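Local coordinates for uncharacterized protein (PDB 4L7A), which is of unknown function but is probably a zinc-binding metallopeptidase of the Peptidase_MA clan, at residues Ile255-Arg258 and Thr259-Ser263. Sequence-based numbering, arbitrary orientation.
Sequences IARR and TNEIS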
ATOM      1  N   ILE A 255     -12.007  -2.127   1.508  1.00 19.98           N
ATOM      2  CA  ILE A 255     -10.976  -1.122   1.757  1.00 19.41           C
ATOM      3  C   ILE A 255     -11.581   0.280   1.840  1.00 20.26           C
ATOM      4  O   ILE A 255     -11.334   0.994   2.815  1.00 19.43           O
ATOM      5  CB  ILE A 255      -9.868  -1.180   0.690  1.00 18.78           C
ATOM      6  CG1 ILE A 255      -9.028  -2.436   0.957  1.00 18.03           C
ATOM      7  CG2 ILE A 255      -8.985   0.111   0.722  1.00 19.22           C
ATOM      8  CD1 ILE A 255      -8.065  -2.841  -0.095  1.00 19.35           C
ATOM      9  N   ALA A 256     -12.437   0.648   0.870  1.00 21.07           N
ATOM     10  CA  ALA A 256     -13.098   1.935   0.912  1.00 21.87           C
ATOM     11  C   ALA A 256     -13.959   2.139   2.176  1.00 23.50           C
ATOM     12  O   ALA A 256     -13.959   3.232   2.762  1.00 24.68           O
ATOM     13  CB  ALA A 256     -13.966   2.160  -0.347  1.00 22.74           C
ATOM     14  N   ARG A 257     -14.680   1.111   2.600  1.00 24.52           N
ATOM     15  CA  ARG A 257     -15.493   1.219   3.787  1.00 25.37           C
ATOM     16  C   ARG A 257     -14.586   1.456   4.978  1.00 25.67           C
ATOM     17  O   ARG A 257     -14.865   2.292   5.850  1.00 25.00           O
ATOM     18  CB  ARG A 257     -16.290  -0.068   4.000  1.00 26.93           C
ATOM     19  CG  ARG A 257     -17.374   0.037   5.011  1.00 27.58           C
ATOM     20  CD  ARG A 257     -17.879  -1.337   5.501  1.00 28.32           C
ATOM     21  NE  ARG A 257     -16.936  -1.962   6.428  1.00 26.52           N
ATOM     22  CZ  ARG A 257     -16.364  -3.160   6.303  1.00 26.73           C
ATOM     23  NH1 ARG A 257     -16.585  -3.960   5.282  1.00 27.71           N
ATOM     24  NH2 ARG A 257     -15.557  -3.589   7.251  1.00 27.45           N
ATOM     25  N   ARG A 258     -13.495   0.709   5.026  1.00 24.60           N
ATOM     26  CA  ARG A 258     -12.581   0.822   6.163  1.00 24.06           C
ATOM     27  C   ARG A 258     -11.833   2.159   6.260  1.00 22.92           C
ATOM     28  O   ARG A 258     -11.730   2.733   7.347  1.00 22.16           O
ATOM     29  CB  ARG A 258     -11.639  -0.377   6.195  1.00 23.82           C
ATOM     30  CG  ARG A 258     -12.318  -1.639   6.733  1.00 23.30           C
ATOM     31  CD  ARG A 258     -11.492  -2.845   6.394  1.00 23.48           C
ATOM     32  NE  ARG A 258     -12.071  -4.006   7.050  1.00 23.63           N
ATOM     33  CZ  ARG A 258     -11.919  -4.292   8.331  1.00 23.51           C
ATOM     34  NH1 ARG A 258     -11.148  -3.547   9.119  1.00 23.31           N
ATOM     35  NH2 ARG A 258     -12.534  -5.349   8.820  1.00 23.78           N
ATOM     36  N   THR A 259     -11.365   2.685   5.149  1.00 23.81           N
ATOM     37  CA  THR A 259     -10.662   3.988   5.181  1.00 25.30           C
ATOM     38  C   THR A 259     -11.641   5.138   5.494  1.00 26.75           C
ATOM     39  O   THR A 259     -11.234   6.146   6.052  1.00 28.13           O
ATOM     40  CB  THR A 259      -9.907   4.309   3.882  1.00 25.23           C
ATOM     41  OG1 THR A 259     -10.757   4.132   2.765  1.00 25.39           O
ATOM     42  CG2 THR A 259      -8.750   3.405   3.697  1.00 26.04           C
ATOM     43  N   ASN A 260     -12.924   4.967   5.209  1.00 27.95           N
ATOM     44  CA  ASN A 260     -13.911   5.965   5.674  1.00 32.14           C
ATOM     45  C   ASN A 260     -14.271   5.875   7.140  1.00 31.15           C
ATOM     46  O   ASN A 260     -14.893   6.771   7.650  1.00 31.98           O
ATOM     47  CB  ASN A 260     -15.219   5.880   4.899  1.00 36.18           C
ATOM     48  CG  ASN A 260     -15.159   6.619   3.580  1.00 43.03           C
ATOM     49  OD1 ASN A 260     -14.325   7.536   3.362  1.00 44.76           O
ATOM     50  ND2 ASN A 260     -16.033   6.211   2.663  1.00 46.11           N
ATOM     51  N   GLU A 261     -13.890   4.781   7.787  1.00 29.87           N
ATOM     52  CA  GLU A 261     -14.133   4.524   9.203  1.00 29.86           C
ATOM     53  C   GLU A 261     -12.986   4.991  10.096  1.00 27.80           C
ATOM     54  O   GLU A 261     -13.056   4.820  11.311  1.00 29.36           O
ATOM     55  CB  GLU A 261     -14.269   3.012   9.434  1.00 31.24           C
ATOM     56  CG  GLU A 261     -15.591   2.482   9.047  1.00 33.84           C
ATOM     57  CD  GLU A 261     -15.633   0.969   8.977  1.00 34.23           C
ATOM     58  OE1 GLU A 261     -14.655   0.275   9.382  1.00 36.52           O
ATOM     59  OE2 GLU A 261     -16.642   0.485   8.468  1.00 32.93           O
ATOM     60  N   ILE A 262     -11.954   5.608   9.539  1.00 25.34           N
ATOM     61  CA  ILE A 262     -10.789   5.948  10.355  1.00 27.06           C
ATOM     62  C   ILE A 262     -11.155   6.766  11.613  1.00 28.18           C
ATOM     63  O   ILE A 262     -10.698   6.447  12.698  1.00 25.88           O
ATOM     64  CB  ILE A 262      -9.683   6.614   9.500  1.00 27.70           C
ATOM     65  CG1 ILE A 262      -9.007   5.541   8.672  1.00 28.23           C
ATOM     66  CG2 ILE A 262      -8.677   7.364  10.363  1.00 28.42           C
ATOM     67  CD1 ILE A 262      -8.039   6.066   7.625  1.00 29.45           C
ATOM     68  N   SER A 263     -11.992   7.790  11.469  1.00 30.06           N
ATOM     69  CA  SER A 263     -12.302   8.618  12.629  1.00 33.96           C
ATOM     70  C   SER A 263     -13.142   7.900  13.659  1.00 34.01           C
ATOM     71  O   SER A 263     -13.294   8.404  14.704  1.00 33.94           O
ATOM     72  CB  SER A 263     -13.048   9.883  12.249  1.00 35.55           C
ATOM     73  OG  SER A 263     -14.271   9.533  11.677  1.00 36.18           O
TER
HETATM   74  O   HOH W   1     -12.739   5.516   1.849  1.00 34.40           O
HETATM   75  O   HOH W   2     -14.999  -2.344   9.590  1.00 33.44           O
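Arg257, in the last turn of helix 248-260, and Glu261, just past its end, are joined by a salt bridge in which Arg257 NE donates to Glu261 OE2 over 3.2 Å. The carboxylate oxygen lies in the guanidinium plane, whereas the donor meets it on the syn side, 29° out of the carboxylate plane. Arg257 sends CG anti to its own nitrogen (chi1 -167°), then bends at chi3, which brings NE round to the acid. A water completes a ring at the same edge, accepting from Arg257 NH2 (2.7 Å) and donating to Glu261 OE1 (2.6 Å); it also sits 3.8 Å above the centre of the Arg258 guanidinium. In the backbone, Thr259 N bonds to Ile255 O at 2.9 Å and Asn260 N to Ala256 O at 3.2 Å, but Glu261 N bonds to Arg258 O, the donor well above the carbonyl plane, as the last helical turn gives way to a tighter one. A second water bridges Ala256 O and Thr259 OG1. Farther out, helix 59-81 anchors the charged groups: Glu79 pairs with both arginines, Glu75 with Arg258 NH1, and His71 offers its carbonyl to Arg258 and NE2 to Glu261 OE1. Ile255 and Thr259 pack against that helix and helix 131-153. Without this carboxylate, as with an alanine at Glu261, Arg257 NE, the water and His71 NE2 would probably lose their acceptor, leaving Arg257 to Glu79 alone among these acids. The charge network thus ties the helix end to helix 59-81, and the buried charge of Arg258 is probably offset by Glu75 and Glu79.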